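Long-range contacts in tRNA-splicing ligase RtcB (Thermus thermophilus, PDB 2EPG), which probably joins RNA ends carrying a 2',3'-cyclic phosphate or 3'-phosphate to 5'-hydroxyl RNA ends, at the expense of GTP and with manganese as cofactor: residues A[111-116]-A[240-245]; A[218-223]-A[389-394]; A[222-227]-A[476-481]. All blocks are in the same frame, centred on the assembly; numbering follows the deposited sequence.

Overall arrangement
Of the strands in these contacts, 110-119 comes first along the chain and is met 124 residues later by strand 240-247, so contact 1 closes a loop rich in helix. Strand 216-225 lies within that loop and starts both other contacts, which therefore cross contact 1. Contact 2 reaches 166 residues on to 389-394, while contact 3, sharing Val222 and Asp223 with it, runs 249 residues on to 476-481 near the C terminus. In space the strands follow the order 110-119, 240-247, 216-225, 474-486, 391-395, each antiparallel to the next. Contacts 1 and 3 are thus direct strand pairings, whereas contact 2 spans strand 474-486 through side chains beside the predicted GMP site.

Contact 1: residues A[111-116]-A[240-245]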
loop_
_atom_site.group_PDB
_atom_site.type_symbol
_atom_site.label_atom_id
_atom_site.label_comp_id
_atom_site.label_asym_id
_atom_site.label_seq_id
_atom_site.Cartn_x
_atom_site.Cartn_y
_atom_site.Cartn_z
ATOM N N VAL A 111 3.333 2.507 -1.872
ATOM C CA VAL A 111 3.614 3.468 -2.917
ATOM C C VAL A 111 3.935 4.861 -2.410
ATOM O O VAL A 111 3.297 5.350 -1.486
ATOM C CB VAL A 111 2.381 3.604 -3.858
ATOM C CG1 VAL A 111 2.724 4.457 -5.059
ATOM C CG2 VAL A 111 1.888 2.219 -4.279
ATOM N N ARG A 112 4.924 5.496 -3.026
ATOM C CA ARG A 112 5.244 6.868 -2.695
ATOM C C ARG A 112 5.159 7.651 -4.006
ATOM O O ARG A 112 5.656 7.190 -5.048
ATOM C CB ARG A 112 6.652 7.024 -2.127
ATOM C CG ARG A 112 7.047 8.500 -2.004
ATOM C CD ARG A 112 8.336 8.773 -1.236
ATOM N NE ARG A 112 8.293 8.396 0.178
ATOM C CZ ARG A 112 9.081 8.942 1.103
ATOM N NH1 ARG A 112 9.022 8.562 2.373
ATOM N NH2 ARG A 112 9.909 9.911 0.763
ATOM N N LEU A 113 4.518 8.817 -3.961
ATOM C CA LEU A 113 4.431 9.658 -5.141
ATOM C C LEU A 113 5.094 11.009 -4.863
ATOM O O LEU A 113 4.719 11.718 -3.918
ATOM C CB LEU A 113 2.971 9.895 -5.561
ATOM C CG LEU A 113 2.770 10.738 -6.836
ATOM C CD1 LEU A 113 3.324 10.001 -8.062
ATOM C CD2 LEU A 113 1.292 10.993 -7.064
ATOM N N LEU A 114 6.091 11.345 -5.680
ATOM C CA LEU A 114 6.769 12.624 -5.569
ATOM C C LEU A 114 6.134 13.516 -6.652
ATOM O O LEU A 114 5.818 13.038 -7.747
ATOM C CB LEU A 114 8.281 12.473 -5.846
ATOM C CG LEU A 114 9.108 11.492 -5.002
ATOM C CD1 LEU A 114 10.589 11.574 -5.395
ATOM C CD2 LEU A 114 8.935 11.826 -3.528
ATOM N N ALA A 115 5.939 14.793 -6.332
ATOM C CA ALA A 115 5.364 15.758 -7.263
ATOM C C ALA A 115 6.391 16.871 -7.451
ATOM O O ALA A 115 6.873 17.432 -6.470
ATOM C CB ALA A 115 4.068 16.328 -6.688
ATOM N N SER A 116 6.715 17.208 -8.693
ATOM C CA SER A 116 7.727 18.236 -8.948
ATOM C C SER A 116 7.179 19.539 -9.539
ATOM O O SER A 116 5.984 19.642 -9.827
ATOM C CB SER A 116 8.769 17.697 -9.917
ATOM O OG SER A 116 8.231 17.685 -11.230
ATOM N N GLN A 240 2.290 18.185 -15.294
ATOM C CA GLN A 240 3.269 18.108 -14.216
ATOM C C GLN A 240 4.000 16.758 -14.150
ATOM O O GLN A 240 3.395 15.693 -14.331
ATOM C CB GLN A 240 2.581 18.398 -12.887
ATOM C CG GLN A 240 3.465 18.225 -11.673
ATOM C CD GLN A 240 2.640 18.229 -10.420
ATOM O OE1 GLN A 240 1.465 17.865 -10.452
ATOM N NE2 GLN A 240 3.242 18.629 -9.304
ATOM N N VAL A 241 5.305 16.811 -13.894
ATOM C CA VAL A 241 6.139 15.606 -13.795
ATOM C C VAL A 241 6.053 14.985 -12.384
ATOM O O VAL A 241 6.175 15.686 -11.378
ATOM C CB VAL A 241 7.635 15.941 -14.104
ATOM C CG1 VAL A 241 8.523 14.742 -13.795
ATOM C CG2 VAL A 241 7.802 16.309 -15.565
ATOM N N THR A 242 5.816 13.678 -12.309
ATOM C CA THR A 242 5.767 13.004 -11.012
ATOM C C THR A 242 6.633 11.749 -11.074
ATOM O O THR A 242 7.038 11.305 -12.154
ATOM C CB THR A 242 4.315 12.589 -10.605
ATOM O OG1 THR A 242 3.809 11.626 -11.532
ATOM C CG2 THR A 242 3.378 13.803 -10.593
ATOM N N VAL A 243 6.933 11.203 -9.906
ATOM C CA VAL A 243 7.716 9.991 -9.804
ATOM C C VAL A 243 7.000 9.072 -8.808
ATOM O O VAL A 243 6.781 9.443 -7.658
ATOM C CB VAL A 243 9.149 10.302 -9.318
ATOM C CG1 VAL A 243 9.975 9.006 -9.262
ATOM C CG2 VAL A 243 9.804 11.336 -10.254
ATOM N N LEU A 244 6.637 7.877 -9.261
ATOM C CA LEU A 244 5.944 6.922 -8.411
ATOM C C LEU A 244 6.880 5.765 -8.062
ATOM O O LEU A 244 7.426 5.113 -8.948
ATOM C CB LEU A 244 4.674 6.411 -9.112
ATOM C CG LEU A 244 3.714 5.539 -8.288
ATOM C CD1 LEU A 244 2.259 5.695 -8.797
ATOM C CD2 LEU A 244 4.162 4.088 -8.367
ATOM N N ILE A 245 7.052 5.533 -6.761
ATOM C CA ILE A 245 7.924 4.475 -6.233
ATOM C C ILE A 245 7.057 3.362 -5.630
ATOM O O ILE A 245 6.269 3.598 -4.714
ATOM C CB ILE A 245 8.844 5.035 -5.125
ATOM C CG1 ILE A 245 9.702 6.173 -5.689
ATOM C CG2 ILE A 245 9.719 3.922 -4.560
ATOM C CD1 ILE A 245 10.336 7.078 -4.602
#
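Two buried antiparallel strands, 110-119 and 240-247, pair here in the beta core of the RtcB fold, next to the predicted GMP and manganese site. Arg112-Ile245 and Leu114-Val243 are the hydrogen-bonded pairs, and Leu113-Leu244 and Ala115-Thr242 the non-hydrogen-bonded ones. The straightest rungs are Ile245 N to Arg112 O at 2.8 Å and Leu114 N to Val243 O, also 2.8 Å. At the Ser116 end the carbonyl of Val241 is gripped twice by one residue: Ser116 N comes nearly along the C=O axis at 3.1 Å, and Ser116 OG, placed by chi1 (76°) between the backbone N and carbonyl carbon, donates to Val241 O from above the carbonyl plane at 2.9 Å. Gln240 reaches across with an extended chain, CG anti to its backbone N, and its NE2 donates to Ser116 O at 3.0 Å almost exactly in the amide plane; the same nitrogen also serves Gly235 O. On the face of Leu113 and Leu244, Val111 CG1 is tucked against Leu244 CG at 3.5 Å, the two side chains meeting at a slant, while Leu113 CD1 rests on Thr242 CB at 3.8 Å. The Thr242 hydroxyl bonds Gln220 OE1 of the next strand. Arg112 leads away from the pairing to a salt bridge with Asp336. Its face of the sheet, with Leu114, Val243 and Ile245, packs under helix 288-321, while strands 332-347 and 216-225 flank the pair, and Val111 touches His339 of the predicted metal site.

Contact 2: residues A[218-223]-A[389-394]; sequences EVQYVD and RYSYVL
The two backbones are not sheet partners here: the nearest CA atoms, those of Gln220 and Ser391, stand 9.0 Å apart, with strand 474-486 paired to both strands between them, so side chains alone bridge the distance. Glu218 has CG in the crowded position between its backbone N and carbonyl carbon (chi1 51°), and from there the chain runs out extended towards 389-394. From two residues on and directed the same way, NE2 of Gln220 donates to the anti lone pair of Glu218 OE2 at 2.9 Å, with that oxygen near the plane of the glutamine amide. Its other end, OE1, bonds the hydroxyl of Thr242, so the amide is held at both ends and its flip state is fixed. The chi1 of Gln220 (-28°) is far from a staggered value, which suggests some strain in reaching this position. The pair faces Ser391, whose OG lies 3.4 Å from Gln220 NE2 and 3.9 Å from Glu218 OE2; Gly385 N makes a weak hydrogen bond to that OG. An alanine in place of Glu218 would remove the acceptor for Gln220 NE2 and would probably loosen the amide facing Ser391. Farther along, the Tyr390 ring swings back so that CE2 comes within 3.6 Å of Asp223 OD1, the carboxylate and ring planes 45° apart. Asp223 is bound chiefly to Arg478, which also makes a cation-pi contact with Tyr390. Glu218 and Ser391 are both predicted GMP ligands, and Glu218 OE1 makes a weak hydrogen bond to Gly388 N; this polar cluster is consistent with a wall of the guanylate pocket of RtcB ligases.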
loop_
_atom_site.group_PDB
_atom_site.type_symbol
_atom_site.label_atom_id
_atom_site.label_comp_id
_atom_site.label_asym_id
_atom_site.label_seq_id
_atom_site.Cartn_x
_atom_site.Cartn_y
_atom_site.Cartn_z
ATOM N N GLU A 218 8.738 4.921 -11.475
ATOM C CA GLU A 218 8.512 5.517 -12.775
ATOM C C GLU A 218 8.323 7.024 -12.743
ATOM O O GLU A 218 7.737 7.586 -11.807
ATOM C CB GLU A 218 7.366 4.830 -13.554
ATOM C CG GLU A 218 6.048 4.627 -12.865
ATOM C CD GLU A 218 5.003 3.988 -13.788
ATOM O OE1 GLU A 218 5.302 2.974 -14.465
ATOM O OE2 GLU A 218 3.874 4.501 -13.831
ATOM N N VAL A 219 8.910 7.671 -13.748
ATOM C CA VAL A 219 8.796 9.111 -13.922
ATOM C C VAL A 219 7.579 9.215 -14.835
ATOM O O VAL A 219 7.520 8.540 -15.866
ATOM C CB VAL A 219 10.009 9.704 -14.644
ATOM C CG1 VAL A 219 9.873 11.232 -14.713
ATOM C CG2 VAL A 219 11.284 9.303 -13.923
ATOM N N GLN A 220 6.617 10.045 -14.454
ATOM C CA GLN A 220 5.381 10.171 -15.215
ATOM C C GLN A 220 4.983 11.641 -15.317
ATOM O O GLN A 220 5.670 12.546 -14.806
ATOM C CB GLN A 220 4.239 9.435 -14.476
ATOM C CG GLN A 220 4.658 8.258 -13.587
ATOM C CD GLN A 220 3.727 8.023 -12.383
ATOM O OE1 GLN A 220 3.628 8.862 -11.472
ATOM N NE2 GLN A 220 3.045 6.885 -12.379
ATOM N N TYR A 221 3.865 11.878 -15.988
ATOM C CA TYR A 221 3.339 13.225 -16.069
ATOM C C TYR A 221 1.832 13.117 -15.861
ATOM O O TYR A 221 1.223 12.095 -16.172
ATOM C CB TYR A 221 3.689 13.910 -17.406
ATOM C CG TYR A 221 3.067 13.315 -18.655
ATOM C CD1 TYR A 221 3.707 12.292 -19.364
ATOM C CD2 TYR A 221 1.853 13.796 -19.142
ATOM C CE1 TYR A 221 3.153 11.768 -20.527
ATOM C CE2 TYR A 221 1.290 13.282 -20.298
ATOM C CZ TYR A 221 1.943 12.271 -20.986
ATOM O OH TYR A 221 1.377 11.765 -22.128
ATOM N N VAL A 222 1.245 14.151 -15.281
ATOM C CA VAL A 222 -0.190 14.160 -15.038
ATOM C C VAL A 222 -0.836 14.421 -16.402
ATOM O O VAL A 222 -0.564 15.450 -17.011
ATOM C CB VAL A 222 -0.555 15.294 -14.055
ATOM C CG1 VAL A 222 -2.050 15.353 -13.852
ATOM C CG2 VAL A 222 0.161 15.078 -12.725
ATOM N N ASP A 223 -1.652 13.500 -16.911
ATOM C CA ASP A 223 -2.266 13.763 -18.208
ATOM C C ASP A 223 -3.750 14.125 -18.117
ATOM O O ASP A 223 -4.363 14.508 -19.115
ATOM C CB ASP A 223 -2.043 12.596 -19.192
ATOM C CG ASP A 223 -3.085 11.509 -19.080
ATOM O OD1 ASP A 223 -3.200 10.704 -20.032
ATOM O OD2 ASP A 223 -3.782 11.439 -18.052
ATOM N N ARG A 389 1.648 1.435 -17.383
ATOM C CA ARG A 389 0.200 1.618 -17.478
ATOM C C ARG A 389 -0.156 2.871 -16.683
ATOM O O ARG A 389 0.689 3.406 -15.967
ATOM C CB ARG A 389 -0.517 0.408 -16.883
ATOM C CG ARG A 389 -0.033 -0.924 -17.424
ATOM C CD ARG A 389 -0.426 -1.095 -18.882
ATOM N NE ARG A 389 -1.876 -1.043 -19.040
ATOM C CZ ARG A 389 -2.724 -1.888 -18.456
ATOM N NH1 ARG A 389 -4.031 -1.759 -18.657
ATOM N NH2 ARG A 389 -2.265 -2.865 -17.677
ATOM N N TYR A 390 -1.397 3.337 -16.799
ATOM C CA TYR A 390 -1.830 4.523 -16.066
ATOM C C TYR A 390 -1.845 4.325 -14.556
ATOM O O TYR A 390 -2.101 3.226 -14.056
ATOM C CB TYR A 390 -3.249 4.925 -16.441
ATOM C CG TYR A 390 -3.432 5.462 -17.830
ATOM C CD1 TYR A 390 -4.297 4.830 -18.731
ATOM C CD2 TYR A 390 -2.778 6.620 -18.240
ATOM C CE1 TYR A 390 -4.501 5.341 -20.002
ATOM C CE2 TYR A 390 -2.977 7.140 -19.512
ATOM C CZ TYR A 390 -3.840 6.494 -20.385
ATOM O OH TYR A 390 -4.043 7.013 -21.638
ATOM N N SER A 391 -1.587 5.410 -13.839
ATOM C CA SER A 391 -1.655 5.407 -12.386
ATOM C C SER A 391 -2.717 6.445 -12.076
ATOM O O SER A 391 -2.965 7.336 -12.890
ATOM C CB SER A 391 -0.325 5.819 -11.771
ATOM O OG SER A 391 0.544 4.708 -11.726
ATOM N N TYR A 392 -3.359 6.338 -10.922
ATOM C CA TYR A 392 -4.378 7.320 -10.573
ATOM C C TYR A 392 -4.153 7.852 -9.160
ATOM O O TYR A 392 -3.506 7.212 -8.328
ATOM C CB TYR A 392 -5.787 6.709 -10.655
ATOM C CG TYR A 392 -6.190 6.177 -12.030
ATOM C CD1 TYR A 392 -5.703 4.955 -12.508
ATOM C CD2 TYR A 392 -7.035 6.908 -12.861
ATOM C CE1 TYR A 392 -6.043 4.485 -13.771
ATOM C CE2 TYR A 392 -7.383 6.438 -14.129
ATOM C CZ TYR A 392 -6.881 5.233 -14.571
ATOM O OH TYR A 392 -7.220 4.789 -15.825
ATOM N N VAL A 393 -4.662 9.048 -8.911
ATOM C CA VAL A 393 -4.592 9.644 -7.594
ATOM C C VAL A 393 -6.066 9.874 -7.243
ATOM O O VAL A 393 -6.796 10.524 -8.008
ATOM C CB VAL A 393 -3.862 11.003 -7.601
ATOM C CG1 VAL A 393 -3.908 11.604 -6.205
ATOM C CG2 VAL A 393 -2.403 10.827 -8.073
ATOM N N LEU A 394 -6.506 9.296 -6.127
ATOM C CA LEU A 394 -7.873 9.461 -5.669
ATOM C C LEU A 394 -7.774 10.201 -4.347
ATOM O O LEU A 394 -6.677 10.539 -3.907
ATOM C CB LEU A 394 -8.536 8.092 -5.442
ATOM C CG LEU A 394 -8.346 7.051 -6.560
ATOM C CD1 LEU A 394 -9.009 5.726 -6.164
ATOM C CD2 LEU A 394 -8.932 7.567 -7.859
#

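Contact 3: residues A[222-227]-A[476-481]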
loop_
_atom_site.group_PDB
_atom_site.type_symbol
_atom_site.label_atom_id
_atom_site.label_comp_id
_atom_site.label_asym_id
_atom_site.label_seq_id
_atom_site.Cartn_x
_atom_site.Cartn_y
_atom_site.Cartn_z
ATOM N N VAL A 222 1.245 14.151 -15.281
ATOM C CA VAL A 222 -0.190 14.160 -15.038
ATOM C C VAL A 222 -0.836 14.421 -16.402
ATOM O O VAL A 222 -0.564 15.450 -17.011
ATOM C CB VAL A 222 -0.555 15.294 -14.055
ATOM C CG1 VAL A 222 -2.050 15.353 -13.852
ATOM C CG2 VAL A 222 0.161 15.078 -12.725
ATOM N N ASP A 223 -1.652 13.500 -16.911
ATOM C CA ASP A 223 -2.266 13.763 -18.208
ATOM C C ASP A 223 -3.750 14.125 -18.117
ATOM O O ASP A 223 -4.363 14.508 -19.115
ATOM C CB ASP A 223 -2.043 12.596 -19.192
ATOM C CG ASP A 223 -3.085 11.509 -19.080
ATOM O OD1 ASP A 223 -3.200 10.704 -20.032
ATOM O OD2 ASP A 223 -3.782 11.439 -18.052
ATOM N N GLU A 224 -4.321 14.029 -16.917
ATOM C CA GLU A 224 -5.718 14.373 -16.741
ATOM C C GLU A 224 -6.017 14.753 -15.294
ATOM O O GLU A 224 -5.507 14.129 -14.358
ATOM C CB GLU A 224 -6.595 13.192 -17.176
ATOM C CG GLU A 224 -7.986 13.584 -17.649
ATOM C CD GLU A 224 -8.525 12.646 -18.723
ATOM O OE1 GLU A 224 -8.898 11.498 -18.387
ATOM O OE2 GLU A 224 -8.561 13.061 -19.908
ATOM N N VAL A 225 -6.826 15.792 -15.117
ATOM C CA VAL A 225 -7.213 16.231 -13.786
ATOM C C VAL A 225 -8.736 16.154 -13.704
ATOM O O VAL A 225 -9.432 16.757 -14.524
ATOM C CB VAL A 225 -6.743 17.671 -13.506
ATOM C CG1 VAL A 225 -7.372 18.179 -12.220
ATOM C CG2 VAL A 225 -5.212 17.702 -13.400
ATOM N N TYR A 226 -9.241 15.411 -12.721
ATOM C CA TYR A 226 -10.676 15.215 -12.540
ATOM C C TYR A 226 -11.321 16.076 -11.468
ATOM O O TYR A 226 -12.484 16.460 -11.588
ATOM C CB TYR A 226 -10.968 13.747 -12.221
ATOM C CG TYR A 226 -10.367 12.790 -13.205
ATOM C CD1 TYR A 226 -9.270 12.000 -12.853
ATOM C CD2 TYR A 226 -10.865 12.692 -14.500
ATOM C CE1 TYR A 226 -8.683 11.143 -13.767
ATOM C CE2 TYR A 226 -10.288 11.836 -15.424
ATOM C CZ TYR A 226 -9.196 11.067 -15.052
ATOM O OH TYR A 226 -8.606 10.222 -15.961
ATOM N N ASP A 227 -10.593 16.355 -10.397
ATOM C CA ASP A 227 -11.144 17.180 -9.334
ATOM C C ASP A 227 -10.194 18.336 -9.140
ATOM O O ASP A 227 -9.113 18.178 -8.579
ATOM C CB ASP A 227 -11.262 16.399 -8.034
ATOM C CG ASP A 227 -12.191 17.066 -7.048
ATOM O OD1 ASP A 227 -13.391 16.748 -7.076
ATOM O OD2 ASP A 227 -11.740 17.920 -6.260
ATOM N N VAL A 476 -9.015 12.058 -8.665
ATOM C CA VAL A 476 -8.362 13.351 -8.653
ATOM C C VAL A 476 -7.530 13.545 -9.905
ATOM O O VAL A 476 -7.654 14.563 -10.579
ATOM C CB VAL A 476 -7.463 13.516 -7.418
ATOM C CG1 VAL A 476 -6.784 14.884 -7.462
ATOM C CG2 VAL A 476 -8.303 13.337 -6.150
ATOM N N ALA A 477 -6.678 12.575 -10.229
ATOM C CA ALA A 477 -5.855 12.705 -11.432
ATOM C C ALA A 477 -5.382 11.380 -11.975
ATOM O O ALA A 477 -5.482 10.349 -11.308
ATOM C CB ALA A 477 -4.644 13.619 -11.157
ATOM N N ARG A 478 -4.878 11.418 -13.208
ATOM C CA ARG A 478 -4.346 10.238 -13.866
ATOM C C ARG A 478 -2.933 10.573 -14.282
ATOM O O ARG A 478 -2.659 11.692 -14.715
ATOM C CB ARG A 478 -5.166 9.838 -15.096
ATOM C CG ARG A 478 -4.666 8.538 -15.705
ATOM C CD ARG A 478 -5.556 8.058 -16.844
ATOM N NE ARG A 478 -5.451 8.909 -18.023
ATOM C CZ ARG A 478 -6.310 8.880 -19.033
ATOM N NH1 ARG A 478 -6.146 9.682 -20.075
ATOM N NH2 ARG A 478 -7.347 8.057 -18.989
ATOM N N LEU A 479 -2.053 9.583 -14.157
ATOM C CA LEU A 479 -0.637 9.713 -14.448
ATOM C C LEU A 479 -0.200 8.744 -15.555
ATOM O O LEU A 479 -0.520 7.556 -15.510
ATOM C CB LEU A 479 0.167 9.398 -13.174
ATOM C CG LEU A 479 0.239 10.329 -11.953
ATOM C CD1 LEU A 479 -0.802 11.411 -12.000
ATOM C CD2 LEU A 479 0.145 9.487 -10.680
ATOM N N ARG A 480 0.549 9.252 -16.530
ATOM C CA ARG A 480 1.043 8.422 -17.622
ATOM C C ARG A 480 2.566 8.284 -17.480
ATOM O O ARG A 480 3.275 9.268 -17.270
ATOM C CB ARG A 480 0.665 9.063 -18.961
ATOM C CG ARG A 480 0.984 8.196 -20.163
ATOM C CD ARG A 480 0.212 8.629 -21.403
ATOM N NE ARG A 480 0.422 7.666 -22.477
ATOM C CZ ARG A 480 1.577 7.507 -23.113
ATOM N NH1 ARG A 480 1.688 6.596 -24.072
ATOM N NH2 ARG A 480 2.621 8.277 -22.811
ATOM N N PRO A 481 3.089 7.056 -17.580
ATOM C CA PRO A 481 4.534 6.818 -17.452
ATOM C C PRO A 481 5.373 7.234 -18.655
ATOM O O PRO A 481 4.916 7.157 -19.794
ATOM C CB PRO A 481 4.612 5.316 -17.207
ATOM C CG PRO A 481 3.480 4.796 -18.034
ATOM C CD PRO A 481 2.360 5.785 -17.769
#
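Arg478 sets out with CG anti to its backbone N (chi1 -175°) and bends at chi3 (70°), which lays its guanidinium beside Asp223; Glu224, also with CG anti to the backbone N, lies next to it, with its carboxylate at the same end. The guanidinium takes the aspartate side-on: NE donates to the syn lone pair of Asp223 OD2 at 3.0 Å, while NH1 meets OD1 of Asp223 at 3.1 Å from above the carboxylate plane, with the carboxylate and guanidinium planes turned 53° against each other. Glu224 OE1 instead lies over one face, 3.7 Å from Arg478 NH1, a long salt bridge of charge alone. That oxygen is fixed by Tyr226, whose OH donates to the anti lone pair of Glu224 OE1 at 2.8 Å. Beneath this cluster the antiparallel register slips by one between Val222 and Glu224, a beta bulge: Arg478 O accepts from Asp223 N, and Arg478 N donates to Glu224 O. Farther on, Tyr226 N binds Val476 O at 2.8 Å. On the other face Val222 CG2 packs on Leu479 CD1 at 3.9 Å. Asp227 then caps helix 228-234 through Ala230 N. The positive charge of Arg478 would probably favour the ionised form of both carboxylates, while the two bonds to Asp223 and a cation-pi contact with Tyr390 are likely to hold the guanidinium in its rotation.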